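LacI family sugar-binding transcriptional regulator (Enterococcus faecalis V583, PDB 4RK0) probably acts as a DNA-binding, sugar-responsive regulator of transcription, binding ribose in a cleft between two alpha/beta lobes. Local coordinates at residues I91-K96 / Q238-L243; L244-H249 / D254-T259; N19-Q24 / F234-T239; K8-I13 / S31-E36. All coordinates share one frame; numbering follows the deposited sequence.

In the fold
All four contacts lie in the lobe built on the seven-stranded mixed sheet. Three of them share helix 233-249, taken in succession from its start: contact 3 pairs it with helix 20-35, contact 1 lays it on strand 90-93, and contact 2 joins its end to the run into strand 257-265. Contact 4 sets the far end of helix 20-35 against strand 9-14. Contact 1 is buried and mostly aliphatic across the segments, yet its strand leads straight to the ribose. Contact 3, partly buried, also borders the sugar. Contact 2, at the surface, turns on an arginine set against a tryptophan and a carbonyl, while contact 4 passes from a buried aliphatic pair to exposed residues near the second subunit.

Contact 1 of 4, residues I91-K96 / Q238-L243; sequences IVLDQK and QTTATL. With RIB (alpha-D-ribofuranose), chain E.
Ile-91 and Leu-93 of strand 90-93 point toward helix 233-249, one of the covering helices of a periplasmic-binding-protein-like alpha/beta lobe, whose segment 238-243 runs nearly antiparallel to strand residues 91-93 (162°). Ile-91 sends its two branches to different places. Its CG2 meets Thr-240 CG2 at 3.7 Å, the two side chains running at a slant to each other, whereas CG1, turned away from the backbone N (chi1 -175°), carries Ile-91 CD1 farther along the helix to Leu-243 CB, also at 3.7 Å. Leu-93 approaches Thr-240 from across, at about a right angle, with Leu-93 CD1 3.7 Å from Thr-240 OG1. That hydroxyl is hydrogen-bonded to the helix carbonyl of Leu-236, so the threonine can present its methyl to the strand without leaving a buried polar group unpaired. Val-68 and Val-105 of the flanking strands extend the same apolar layer.

At Leu-93 the chain enters a type II' turn that ends at Lys-96, and the strand that supports the helix becomes a wall of the sugar pocket. Gln-95, extended beyond CG, reaches RIB O4 with NE2 at 3.3 Å, while Asp-94 OD1 accepts a hydrogen bond from RIB O2 at 2.6 Å.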
loop_
_atom_site.group_PDB
_atom_site.type_symbol
_atom_site.label_atom_id
_atom_site.label_comp_id
_atom_site.label_asym_id
_atom_site.label_seq_id
_atom_site.Cartn_x
_atom_site.Cartn_y
_atom_site.Cartn_z
ATOM N N ILE A 91 9.907 -4.224 20.571
ATOM C CA ILE A 91 10.176 -2.832 20.352
ATOM C C ILE A 91 8.856 -2.188 19.883
ATOM O O ILE A 91 8.078 -2.836 19.213
ATOM C CB ILE A 91 11.325 -2.638 19.320
ATOM C CG1 ILE A 91 11.701 -1.167 19.185
ATOM C CG2 ILE A 91 10.984 -3.277 17.974
ATOM C CD1 ILE A 91 13.120 -0.995 18.647
ATOM N N VAL A 92 8.622 -0.974 20.345
ATOM C CA VAL A 92 7.404 -0.216 20.051
ATOM C C VAL A 92 7.703 1.049 19.229
ATOM O O VAL A 92 8.798 1.613 19.235
ATOM C CB VAL A 92 6.604 0.169 21.330
ATOM C CG1 VAL A 92 6.387 -1.045 22.224
ATOM C CG2 VAL A 92 7.215 1.336 22.095
ATOM N N LEU A 93 6.699 1.489 18.502
ATOM C CA LEU A 93 6.819 2.643 17.694
ATOM C C LEU A 93 5.430 3.064 17.262
ATOM O O LEU A 93 4.429 2.352 17.464
ATOM C CB LEU A 93 7.662 2.356 16.443
ATOM C CG LEU A 93 7.077 1.409 15.412
ATOM C CD1 LEU A 93 7.777 1.627 14.051
ATOM C CD2 LEU A 93 7.107 -0.036 15.838
ATOM N N ASP A 94 5.422 4.242 16.679
ATOM C CA ASP A 94 4.275 4.795 15.980
ATOM C C ASP A 94 3.070 4.935 16.927
ATOM O O ASP A 94 3.176 5.668 17.924
ATOM C CB ASP A 94 3.941 3.970 14.749
ATOM C CG ASP A 94 3.201 4.820 13.697
ATOM O OD1 ASP A 94 3.746 5.874 13.291
ATOM O OD2 ASP A 94 2.064 4.497 13.354
ATOM N N GLN A 95 1.947 4.288 16.614
ATOM C CA GLN A 95 0.715 4.415 17.435
ATOM C C GLN A 95 0.810 3.701 18.762
ATOM O O GLN A 95 -0.030 3.942 19.605
ATOM C CB GLN A 95 -0.515 3.872 16.718
ATOM C CG GLN A 95 -0.694 4.573 15.374
ATOM C CD GLN A 95 -2.015 4.255 14.694
ATOM O OE1 GLN A 95 -2.872 3.579 15.243
ATOM N NE2 GLN A 95 -2.177 4.756 13.492
ATOM N N LYS A 96 1.780 2.808 18.931
ATOM C CA LYS A 96 2.024 2.195 20.258
ATOM C C LYS A 96 2.898 3.078 21.121
ATOM O O LYS A 96 4.080 3.274 20.830
ATOM C CB LYS A 96 2.697 0.830 20.136
ATOM C CG LYS A 96 3.071 0.160 21.463
ATOM C CD LYS A 96 1.820 -0.128 22.323
ATOM C CE LYS A 96 2.170 -0.408 23.790
ATOM N NZ LYS A 96 0.989 -0.309 24.699
ATOM N N GLN A 238 13.910 0.206 9.113
ATOM C CA GLN A 238 15.256 -0.351 9.246
ATOM C C GLN A 238 15.793 -0.247 10.686
ATOM O O GLN A 238 16.353 -1.219 11.234
ATOM C CB GLN A 238 16.214 0.335 8.278
ATOM C CG GLN A 238 15.949 -0.035 6.822
ATOM C CD GLN A 238 17.143 0.327 5.957
ATOM O OE1 GLN A 238 17.699 1.414 6.090
ATOM N NE2 GLN A 238 17.565 -0.590 5.108
ATOM N N THR A 239 15.661 0.920 11.276
ATOM C CA THR A 239 16.182 1.172 12.600
ATOM C C THR A 239 15.467 0.315 13.657
ATOM O O THR A 239 16.087 -0.233 14.577
ATOM C CB THR A 239 16.018 2.642 12.991
ATOM O OG1 THR A 239 16.589 3.512 12.001
ATOM C CG2 THR A 239 16.706 2.917 14.329
ATOM N N THR A 240 14.153 0.205 13.513
ATOM C CA THR A 240 13.343 -0.632 14.397
ATOM C C THR A 240 13.763 -2.101 14.387
ATOM O O THR A 240 13.932 -2.705 15.440
ATOM C CB THR A 240 11.831 -0.443 14.026
ATOM O OG1 THR A 240 11.452 0.926 14.280
ATOM C CG2 THR A 240 10.965 -1.338 14.826
ATOM N N ALA A 241 13.951 -2.673 13.200
ATOM C CA ALA A 241 14.385 -4.069 13.071
ATOM C C ALA A 241 15.795 -4.225 13.611
ATOM O O ALA A 241 16.125 -5.238 14.230
ATOM C CB ALA A 241 14.342 -4.519 11.618
ATOM N N THR A 242 16.620 -3.220 13.372
ATOM C CA THR A 242 18.043 -3.334 13.708
ATOM C C THR A 242 18.144 -3.411 15.199
ATOM O O THR A 242 18.824 -4.279 15.731
ATOM C CB THR A 242 18.860 -2.168 13.143
ATOM O OG1 THR A 242 18.797 -2.226 11.702
ATOM C CG2 THR A 242 20.338 -2.268 13.554
ATOM N N LEU A 243 17.454 -2.504 15.879
ATOM C CA LEU A 243 17.452 -2.502 17.336
ATOM C C LEU A 243 16.862 -3.748 17.929
ATOM O O LEU A 243 17.352 -4.225 18.948
ATOM C CB LEU A 243 16.755 -1.273 17.872
ATOM C CG LEU A 243 17.514 0.040 17.748
ATOM C CD1 LEU A 243 16.703 1.100 18.436
ATOM C CD2 LEU A 243 18.909 -0.030 18.355
HETATM O O5 RIB E . -0.321 7.838 7.876
HETATM C C5 RIB E . -0.553 6.827 8.844
HETATM C C4 RIB E . -0.370 7.489 10.140
HETATM O O4 RIB E . -0.701 6.657 11.283
HETATM C C3 RIB E . 1.100 7.813 9.963
HETATM O O3 RIB E . 1.111 9.242 10.002
HETATM C C2 RIB E . 1.711 7.020 11.122
HETATM O O2 RIB E . 2.618 7.796 11.866
HETATM C C1 RIB E . 0.557 6.383 11.915
HETATM O O1 RIB E . 0.640 6.657 13.303
#

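Contact 2 of 4, residues L244-H249 / D254-T259; sequences LLERIH and DWEEQT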
loop_
_atom_site.group_PDB
_atom_site.type_symbol
_atom_site.label_atom_id
_atom_site.label_comp_id
_atom_site.label_asym_id
_atom_site.label_seq_id
_atom_site.Cartn_x
_atom_site.Cartn_y
_atom_site.Cartn_z
ATOM N N LEU A 244 15.854 -4.334 17.287
ATOM C CA LEU A 244 15.263 -5.552 17.829
ATOM C C LEU A 244 16.215 -6.711 17.672
ATOM O O LEU A 244 16.384 -7.501 18.585
ATOM C CB LEU A 244 13.917 -5.887 17.168
ATOM C CG LEU A 244 13.214 -7.169 17.618
ATOM C CD1 LEU A 244 12.893 -7.138 19.111
ATOM C CD2 LEU A 244 11.926 -7.337 16.816
ATOM N N LEU A 245 16.830 -6.835 16.506
ATOM C CA LEU A 245 17.782 -7.935 16.310
ATOM C C LEU A 245 18.991 -7.827 17.247
ATOM O O LEU A 245 19.591 -8.858 17.616
ATOM C CB LEU A 245 18.220 -8.005 14.851
ATOM C CG LEU A 245 17.199 -8.664 13.909
ATOM C CD1 LEU A 245 17.748 -8.661 12.489
ATOM C CD2 LEU A 245 16.865 -10.084 14.331
ATOM N N GLU A 246 19.316 -6.603 17.658
ATOM C CA GLU A 246 20.384 -6.388 18.627
ATOM C C GLU A 246 20.025 -6.949 19.985
ATOM O O GLU A 246 20.898 -7.446 20.684
ATOM C CB GLU A 246 20.689 -4.906 18.802
ATOM C CG GLU A 246 21.724 -4.336 17.845
ATOM C CD GLU A 246 21.844 -2.816 17.930
ATOM O OE1 GLU A 246 21.281 -2.194 18.861
ATOM O OE2 GLU A 246 22.492 -2.227 17.043
ATOM N N ARG A 247 18.756 -6.845 20.381
ATOM C CA ARG A 247 18.338 -7.392 21.666
ATOM C C ARG A 247 18.258 -8.917 21.572
ATOM O O ARG A 247 18.614 -9.632 22.493
ATOM C CB ARG A 247 17.030 -6.748 22.136
ATOM C CG ARG A 247 16.563 -7.246 23.492
ATOM C CD ARG A 247 15.453 -6.347 24.064
ATOM N NE ARG A 247 15.880 -4.946 24.206
ATOM C CZ ARG A 247 16.669 -4.473 25.170
ATOM N NH1 ARG A 247 17.160 -5.289 26.101
ATOM N NH2 ARG A 247 16.992 -3.184 25.202
ATOM N N ILE A 248 17.824 -9.419 20.440
ATOM C CA ILE A 248 17.742 -10.857 20.248
ATOM C C ILE A 248 19.140 -11.443 20.430
ATOM O O ILE A 248 19.287 -12.489 21.022
ATOM C CB ILE A 248 17.115 -11.224 18.889
ATOM C CG1 ILE A 248 15.599 -11.006 18.958
ATOM C CG2 ILE A 248 17.401 -12.669 18.520
ATOM C CD1 ILE A 248 14.915 -11.045 17.615
ATOM N N HIS A 249 20.162 -10.740 19.957
ATOM C CA HIS A 249 21.523 -11.262 20.003
ATOM C C HIS A 249 22.219 -10.974 21.328
ATOM O O HIS A 249 23.110 -11.730 21.709
ATOM C CB HIS A 249 22.344 -10.745 18.819
ATOM C CG HIS A 249 21.888 -11.289 17.504
ATOM N ND1 HIS A 249 21.885 -10.541 16.349
ATOM C CD2 HIS A 249 21.390 -12.503 17.170
ATOM C CE1 HIS A 249 21.412 -11.273 15.356
ATOM N NE2 HIS A 249 21.105 -12.468 15.827
ATOM N N ASP A 254 20.901 -2.311 27.131
ATOM C CA ASP A 254 20.075 -1.263 27.711
ATOM C C ASP A 254 18.901 -0.923 26.804
ATOM O O ASP A 254 18.988 -1.052 25.588
ATOM C CB ASP A 254 20.828 0.045 27.990
ATOM C CG ASP A 254 20.927 0.363 29.488
ATOM O OD1 ASP A 254 20.759 -0.555 30.325
ATOM O OD2 ASP A 254 21.174 1.539 29.836
ATOM N N TRP A 255 17.832 -0.443 27.435
ATOM C CA TRP A 255 16.651 0.049 26.750
ATOM C C TRP A 255 17.020 1.290 25.964
ATOM O O TRP A 255 17.622 2.210 26.516
ATOM C CB TRP A 255 15.566 0.461 27.765
ATOM C CG TRP A 255 15.179 -0.585 28.733
ATOM C CD1 TRP A 255 15.288 -0.518 30.103
ATOM C CD2 TRP A 255 14.614 -1.861 28.439
ATOM N NE1 TRP A 255 14.829 -1.675 30.665
ATOM C CE2 TRP A 255 14.429 -2.526 29.666
ATOM C CE3 TRP A 255 14.277 -2.525 27.255
ATOM C CZ2 TRP A 255 13.887 -3.793 29.743
ATOM C CZ3 TRP A 255 13.749 -3.792 27.333
ATOM C CH2 TRP A 255 13.558 -4.416 28.567
ATOM N N GLU A 256 16.630 1.332 24.692
ATOM C CA GLU A 256 17.019 2.425 23.823
ATOM C C GLU A 256 15.775 3.039 23.196
ATOM O O GLU A 256 14.906 2.329 22.691
ATOM C CB GLU A 256 17.979 1.910 22.738
ATOM C CG GLU A 256 18.729 3.016 22.007
ATOM C CD GLU A 256 19.964 2.529 21.253
ATOM O OE1 GLU A 256 20.236 1.302 21.190
ATOM O OE2 GLU A 256 20.681 3.396 20.718
ATOM N N GLU A 257 15.685 4.353 23.271
ATOM C CA GLU A 257 14.587 5.058 22.657
ATOM C C GLU A 257 15.121 6.224 21.822
ATOM O O GLU A 257 15.592 7.228 22.356
ATOM C CB GLU A 257 13.560 5.450 23.734
ATOM C CG GLU A 257 13.351 6.931 24.016
ATOM C CD GLU A 257 12.060 7.185 24.770
ATOM O OE1 GLU A 257 11.631 6.298 25.545
ATOM O OE2 GLU A 257 11.468 8.270 24.575
ATOM N N GLN A 258 15.062 6.067 20.500
ATOM C CA GLN A 258 15.521 7.099 19.559
ATOM C C GLN A 258 14.357 7.836 18.913
ATOM O O GLN A 258 13.321 7.249 18.681
ATOM C CB GLN A 258 16.279 6.463 18.407
ATOM C CG GLN A 258 17.353 5.473 18.787
ATOM C CD GLN A 258 18.169 5.076 17.576
ATOM O OE1 GLN A 258 18.246 5.825 16.596
ATOM N NE2 GLN A 258 18.792 3.904 17.636
ATOM N N THR A 259 14.560 9.105 18.608
ATOM C CA THR A 259 13.630 9.885 17.805
ATOM C C THR A 259 14.260 10.303 16.484
ATOM O O THR A 259 15.280 10.976 16.473
ATOM C CB THR A 259 13.207 11.131 18.579
ATOM O OG1 THR A 259 12.608 10.705 19.796
ATOM C CG2 THR A 259 12.196 11.966 17.804
#
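The short return from helix 233-249 to strand 257-265 is held by Arg-247, whose guanidinium has the Trp-255 ring over one face and the Asp-254 carbonyl at its edge. This arginine leaves the helix with CG opposite the backbone N, runs extended through chi2 and then bends at chi3 (-58°), which brings its flat end against the tryptophan. Trp-255 CZ3 sits over the centre of the Arg-247 guanidinium, 3.7 Å above the plane, and Trp-255 CE3 is 3.5 Å from Arg-247 NH2. The two planes are inclined by 33°, so the cation approaches the indole obliquely and the groups do not lie flat upon each other. At the guanidinium edge, Arg-247 NH2 donates to Asp-254 O at 2.9 Å, a weak bond with an N-H...O angle of only 122°. Stronger hold comes from nearby: NE forms a salt bridge with Asp-103, and NH1 donates to the carbonyl of Lys-253.

Beside this group, Glu-246 OE1 and Glu-256 OE1 stand 4.3 Å apart. Their like charges are probably eased by Lys-253, which forms a salt bridge with Glu-256 and a longer, weak pair with Glu-246. Here a helix-borne arginine binds carbonyls of the loop that leads the last helix of this periplasmic-binding-protein-like lobe into strand 257-265, the neighbour of strand 103-107.

Contact 3 of 4, residues N19-Q24 / F234-T239; sequences NPFFAQ and FQLGQT. With RIB (alpha-D-ribofuranose), chain E.
Phe-21 swings its ring opposite the backbone N (chi1 179°), carrying CZ toward Leu-236 of helix 233-249, while Gln-24, one turn on, bends at chi2 (-67°) and brings its amide beside Phe-234. The contacts are loose ones: Phe-21 CZ lies 4.3 Å from Leu-236 CD2, which meets the ring obliquely, and Gln-24 OE1 is 4.2 Å from Phe-234 CD1. The amide and the Phe-234 ring are steeply inclined to each other (65°). Gln-24 OE1 has its own hydrogen bond from Arg-27, so its position beside the ring is set within helix 20-35. The main-chain oxygen of Gln-24 comes near the same ring carbon, Phe-234 CD1, obliquely.

This meeting of helices 20-35 and 233-249 borders the ribose pocket of the LacI-type sugar-binding fold. Over one face of Phe-21, displaced toward the rim, lies the sugar, with RIB C2 3.4 Å from Phe-21 CE2. An edge of the same ring is directed at the face of Phe-22, whose centre is covered by Phe-21 CD2, and Phe-22 CZ in turn comes within 3.5 Å of RIB C1. Asn-19 caps the helix: its OD1 accepts from Phe-21 N at 2.8 Å. Thr-18 of the second subunit packs on Ala-23 and Gln-24.

The chemistry is consistent with a division of labour: Phe-21 offers a ring face to the carbon skeleton of the furanose and Phe-22 approaches it obliquely, whereas polar residues such as Asp-94, Asn-139 and Arg-143 take its oxygens.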
loop_
_atom_site.group_PDB
_atom_site.type_symbol
_atom_site.label_atom_id
_atom_site.label_comp_id
_atom_site.label_asym_id
_atom_site.label_seq_id
_atom_site.Cartn_x
_atom_site.Cartn_y
_atom_site.Cartn_z
ATOM N N ASN A 19 -2.357 1.472 4.058
ATOM C CA ASN A 19 -1.825 2.814 4.120
ATOM C C ASN A 19 -0.380 2.688 3.628
ATOM O O ASN A 19 0.410 1.921 4.199
ATOM C CB ASN A 19 -1.861 3.310 5.550
ATOM C CG ASN A 19 -1.258 4.675 5.720
ATOM O OD1 ASN A 19 -0.542 5.198 4.875
ATOM N ND2 ASN A 19 -1.536 5.258 6.860
ATOM N N PRO A 20 -0.041 3.375 2.542
ATOM C CA PRO A 20 1.351 3.280 2.032
ATOM C C PRO A 20 2.404 3.531 3.125
ATOM O O PRO A 20 3.515 3.025 3.015
ATOM C CB PRO A 20 1.437 4.371 0.956
ATOM C CG PRO A 20 0.066 4.853 0.733
ATOM C CD PRO A 20 -0.861 4.343 1.792
ATOM N N PHE A 21 2.072 4.325 4.149
ATOM C CA PHE A 21 2.985 4.511 5.277
ATOM C C PHE A 21 3.409 3.190 5.889
ATOM O O PHE A 21 4.616 2.961 6.094
ATOM C CB PHE A 21 2.389 5.421 6.352
ATOM C CG PHE A 21 3.285 5.606 7.534
ATOM C CD1 PHE A 21 4.295 6.528 7.487
ATOM C CD2 PHE A 21 3.150 4.815 8.654
ATOM C CE1 PHE A 21 5.160 6.703 8.555
ATOM C CE2 PHE A 21 4.028 4.956 9.713
ATOM C CZ PHE A 21 5.037 5.930 9.660
ATOM N N PHE A 22 2.457 2.325 6.221
ATOM C CA PHE A 22 2.796 1.078 6.924
ATOM C C PHE A 22 3.355 0.050 5.977
ATOM O O PHE A 22 4.153 -0.771 6.369
ATOM C CB PHE A 22 1.614 0.515 7.666
ATOM C CG PHE A 22 1.198 1.370 8.819
ATOM C CD1 PHE A 22 2.044 1.560 9.890
ATOM C CD2 PHE A 22 0.018 2.067 8.778
ATOM C CE1 PHE A 22 1.673 2.385 10.913
ATOM C CE2 PHE A 22 -0.368 2.857 9.799
ATOM C CZ PHE A 22 0.468 3.027 10.879
ATOM N N ALA A 23 3.012 0.152 4.708
ATOM C CA ALA A 23 3.651 -0.736 3.733
ATOM C C ALA A 23 5.145 -0.452 3.615
ATOM O O ALA A 23 5.951 -1.386 3.525
ATOM C CB ALA A 23 2.961 -0.641 2.369
ATOM N N GLN A 24 5.519 0.831 3.635
ATOM C CA GLN A 24 6.928 1.208 3.537
ATOM C C GLN A 24 7.649 0.912 4.828
ATOM O O GLN A 24 8.819 0.563 4.822
ATOM C CB GLN A 24 7.063 2.677 3.172
ATOM C CG GLN A 24 6.780 2.992 1.726
ATOM C CD GLN A 24 7.800 2.401 0.758
ATOM O OE1 GLN A 24 8.832 1.859 1.148
ATOM N NE2 GLN A 24 7.493 2.499 -0.526
ATOM N N PHE A 234 10.975 4.458 5.787
ATOM C CA PHE A 234 11.827 3.316 5.412
ATOM C C PHE A 234 12.886 3.160 6.470
ATOM O O PHE A 234 13.103 2.057 6.999
ATOM C CB PHE A 234 12.503 3.534 4.042
ATOM C CG PHE A 234 13.198 2.333 3.539
ATOM C CD1 PHE A 234 12.465 1.283 3.071
ATOM C CD2 PHE A 234 14.567 2.204 3.615
ATOM C CE1 PHE A 234 13.085 0.131 2.600
ATOM C CE2 PHE A 234 15.205 1.061 3.138
ATOM C CZ PHE A 234 14.465 0.027 2.630
ATOM N N GLN A 235 13.505 4.289 6.808
ATOM C CA GLN A 235 14.553 4.316 7.817
ATOM C C GLN A 235 14.032 3.982 9.199
ATOM O O GLN A 235 14.741 3.382 9.989
ATOM C CB GLN A 235 15.215 5.681 7.850
ATOM C CG GLN A 235 16.388 5.774 8.828
ATOM C CD GLN A 235 16.836 7.204 9.040
ATOM O OE1 GLN A 235 16.459 8.104 8.299
ATOM N NE2 GLN A 235 17.646 7.415 10.052
ATOM N N LEU A 236 12.804 4.385 9.507
ATOM C CA LEU A 236 12.164 3.963 10.757
ATOM C C LEU A 236 12.049 2.441 10.829
ATOM O O LEU A 236 12.373 1.860 11.878
ATOM C CB LEU A 236 10.776 4.607 10.864
ATOM C CG LEU A 236 9.909 4.241 12.052
ATOM C CD1 LEU A 236 10.604 4.543 13.361
ATOM C CD2 LEU A 236 8.569 4.985 11.883
ATOM N N GLY A 237 11.656 1.793 9.720
ATOM C CA GLY A 237 11.538 0.353 9.679
ATOM C C GLY A 237 12.907 -0.325 9.797
ATOM O O GLY A 237 13.054 -1.315 10.499
ATOM N N GLN A 238 13.910 0.206 9.113
ATOM C CA GLN A 238 15.256 -0.351 9.246
ATOM C C GLN A 238 15.793 -0.247 10.686
ATOM O O GLN A 238 16.353 -1.219 11.234
ATOM C CB GLN A 238 16.214 0.335 8.278
ATOM C CG GLN A 238 15.949 -0.035 6.822
ATOM C CD GLN A 238 17.143 0.327 5.957
ATOM O OE1 GLN A 238 17.699 1.414 6.090
ATOM N NE2 GLN A 238 17.565 -0.590 5.108
ATOM N N THR A 239 15.661 0.920 11.276
ATOM C CA THR A 239 16.182 1.172 12.600
ATOM C C THR A 239 15.467 0.315 13.657
ATOM O O THR A 239 16.087 -0.233 14.577
ATOM C CB THR A 239 16.018 2.642 12.991
ATOM O OG1 THR A 239 16.589 3.512 12.001
ATOM C CG2 THR A 239 16.706 2.917 14.329
HETATM O O5 RIB E . -0.321 7.838 7.876
HETATM C C5 RIB E . -0.553 6.827 8.844
HETATM C C4 RIB E . -0.370 7.489 10.140
HETATM O O4 RIB E . -0.701 6.657 11.283
HETATM C C3 RIB E . 1.100 7.813 9.963
HETATM O O3 RIB E . 1.111 9.242 10.002
HETATM C C2 RIB E . 1.711 7.020 11.122
HETATM O O2 RIB E . 2.618 7.796 11.866
HETATM C C1 RIB E . 0.557 6.383 11.915
HETATM O O1 RIB E . 0.640 6.657 13.303
#

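Contact 4 of 4, residues K8-I13 / S31-E36; sequences KTIGVI and SVLYKE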
loop_
_atom_site.group_PDB
_atom_site.type_symbol
_atom_site.label_atom_id
_atom_site.label_comp_id
_atom_site.label_asym_id
_atom_site.label_seq_id
_atom_site.Cartn_x
_atom_site.Cartn_y
_atom_site.Cartn_z
ATOM N N LYS A 8 13.980 -18.244 14.153
ATOM C CA LYS A 8 14.358 -16.951 13.551
ATOM C C LYS A 8 13.135 -16.217 12.959
ATOM O O LYS A 8 13.119 -15.815 11.804
ATOM C CB LYS A 8 15.470 -17.136 12.521
ATOM C CG LYS A 8 16.813 -17.584 13.129
ATOM C CD LYS A 8 17.979 -17.033 12.319
ATOM C CE LYS A 8 19.298 -17.657 12.729
ATOM N NZ LYS A 8 19.392 -19.082 12.314
ATOM N N THR A 9 12.117 -16.052 13.790
ATOM C CA THR A 9 10.859 -15.438 13.391
ATOM C C THR A 9 10.668 -14.120 14.132
ATOM O O THR A 9 10.934 -14.031 15.326
ATOM C CB THR A 9 9.676 -16.394 13.682
ATOM O OG1 THR A 9 9.642 -16.717 15.080
ATOM C CG2 THR A 9 9.801 -17.675 12.878
ATOM N N ILE A 10 10.214 -13.077 13.425
ATOM C CA ILE A 10 9.834 -11.819 14.056
ATOM C C ILE A 10 8.365 -11.459 13.782
ATOM O O ILE A 10 7.967 -11.354 12.629
ATOM C CB ILE A 10 10.650 -10.652 13.507
ATOM C CG1 ILE A 10 12.146 -10.921 13.685
ATOM C CG2 ILE A 10 10.218 -9.342 14.165
ATOM C CD1 ILE A 10 12.633 -10.825 15.114
ATOM N N GLY A 11 7.568 -11.227 14.826
ATOM C CA GLY A 11 6.158 -10.811 14.631
ATOM C C GLY A 11 6.016 -9.311 14.486
ATOM O O GLY A 11 6.602 -8.584 15.243
ATOM N N VAL A 12 5.272 -8.846 13.477
ATOM C CA VAL A 12 5.145 -7.428 13.231
ATOM C C VAL A 12 3.677 -7.064 13.246
ATOM O O VAL A 12 2.917 -7.606 12.459
ATOM C CB VAL A 12 5.704 -7.058 11.853
ATOM C CG1 VAL A 12 5.486 -5.561 11.613
ATOM C CG2 VAL A 12 7.188 -7.431 11.788
ATOM N N ILE A 13 3.306 -6.196 14.184
ATOM C CA ILE A 13 1.936 -5.820 14.425
ATOM C C ILE A 13 1.760 -4.362 14.031
ATOM O O ILE A 13 2.272 -3.457 14.682
ATOM C CB ILE A 13 1.554 -5.946 15.932
ATOM C CG1 ILE A 13 2.043 -7.260 16.541
ATOM C CG2 ILE A 13 0.064 -5.718 16.117
ATOM C CD1 ILE A 13 1.542 -8.511 15.888
ATOM N N SER A 31 13.863 -5.338 4.929
ATOM C CA SER A 31 15.195 -5.144 4.339
ATOM C C SER A 31 16.285 -5.571 5.288
ATOM O O SER A 31 17.348 -6.017 4.865
ATOM C CB SER A 31 15.427 -3.693 3.897
ATOM O OG SER A 31 15.456 -2.781 4.975
ATOM N N VAL A 32 16.039 -5.388 6.578
ATOM C CA VAL A 32 17.004 -5.775 7.610
ATOM C C VAL A 32 16.912 -7.261 7.920
ATOM O O VAL A 32 17.934 -7.979 7.896
ATOM C CB VAL A 32 16.832 -4.883 8.852
ATOM C CG1 VAL A 32 17.564 -5.438 10.069
ATOM C CG2 VAL A 32 17.334 -3.502 8.540
ATOM N N LEU A 33 15.694 -7.737 8.168
ATOM C CA LEU A 33 15.438 -9.155 8.433
ATOM C C LEU A 33 15.999 -10.089 7.371
ATOM O O LEU A 33 16.595 -11.095 7.726
ATOM C CB LEU A 33 13.933 -9.446 8.600
ATOM C CG LEU A 33 13.234 -8.695 9.751
ATOM C CD1 LEU A 33 11.819 -9.239 9.915
ATOM C CD2 LEU A 33 13.970 -8.763 11.081
ATOM N N TYR A 34 15.796 -9.773 6.094
ATOM C CA TYR A 34 16.247 -10.636 4.969
ATOM C C TYR A 34 17.711 -10.966 5.061
ATOM O O TYR A 34 18.133 -12.088 4.767
ATOM C CB TYR A 34 16.036 -9.982 3.595
ATOM C CG TYR A 34 14.665 -10.138 2.992
ATOM C CD1 TYR A 34 13.554 -10.345 3.787
ATOM C CD2 TYR A 34 14.471 -10.055 1.610
ATOM C CE1 TYR A 34 12.293 -10.485 3.242
ATOM C CE2 TYR A 34 13.203 -10.183 1.060
ATOM C CZ TYR A 34 12.113 -10.392 1.883
ATOM O OH TYR A 34 10.837 -10.525 1.362
ATOM N N LYS A 35 18.480 -9.981 5.466
ATOM C CA LYS A 35 19.930 -10.132 5.491
ATOM C C LYS A 35 20.384 -11.092 6.577
ATOM O O LYS A 35 21.493 -11.619 6.499
ATOM C CB LYS A 35 20.605 -8.782 5.645
ATOM C CG LYS A 35 20.294 -7.841 4.491
ATOM C CD LYS A 35 21.302 -6.715 4.332
ATOM C CE LYS A 35 20.944 -5.859 3.123
ATOM N NZ LYS A 35 22.092 -5.063 2.611
ATOM N N GLU A 36 19.525 -11.357 7.562
ATOM C CA GLU A 36 19.881 -12.237 8.673
ATOM C C GLU A 36 19.086 -13.519 8.678
ATOM O O GLU A 36 19.154 -14.287 9.645
ATOM C CB GLU A 36 19.666 -11.482 9.956
ATOM C CG GLU A 36 20.415 -10.162 10.019
ATOM C CD GLU A 36 21.580 -10.192 10.982
ATOM O OE1 GLU A 36 21.356 -10.515 12.168
ATOM O OE2 GLU A 36 22.709 -9.872 10.557
#
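Lys-8 meets a flat group of the other segment in the main-chain carbonyl of Glu-36: Lys-8 CD lies 4.0 Å from Glu-36 O. This is a contact of the aliphatic chain alone. No ring lies between the segments; that of Tyr-34 is turned to the dimer partner, where it stacks with Tyr-55 of the second subunit.

Deeper in, Ile-10 and Leu-33 do the packing. Ile-10 keeps CG1 beside the backbone N (chi1 -56°), which directs this branch at the helix, and Leu-33 receives it with both its methyls: Ile-10 CG1 is 3.8 Å from Leu-33 CD2 and 4.1 Å from Leu-33 CD1. The two side chains meet at a slant, with Leu-33 CD1 also 4.0 Å from Ile-10 CB. The pair belongs to the first beta-alpha-beta unit of the lobe, in which strand 9-14, helix 20-35 and strand 39-44 follow one another, the helix packing back on the sheet.

Leu-40 of strand 39-44 also bears on Leu-33, and Leu-244 and Ile-248 of helix 233-249 press on Ile-10. At the exposed end, Lys-8 packs on Arg-62 of the second subunit, and Glu-36 touches His-249.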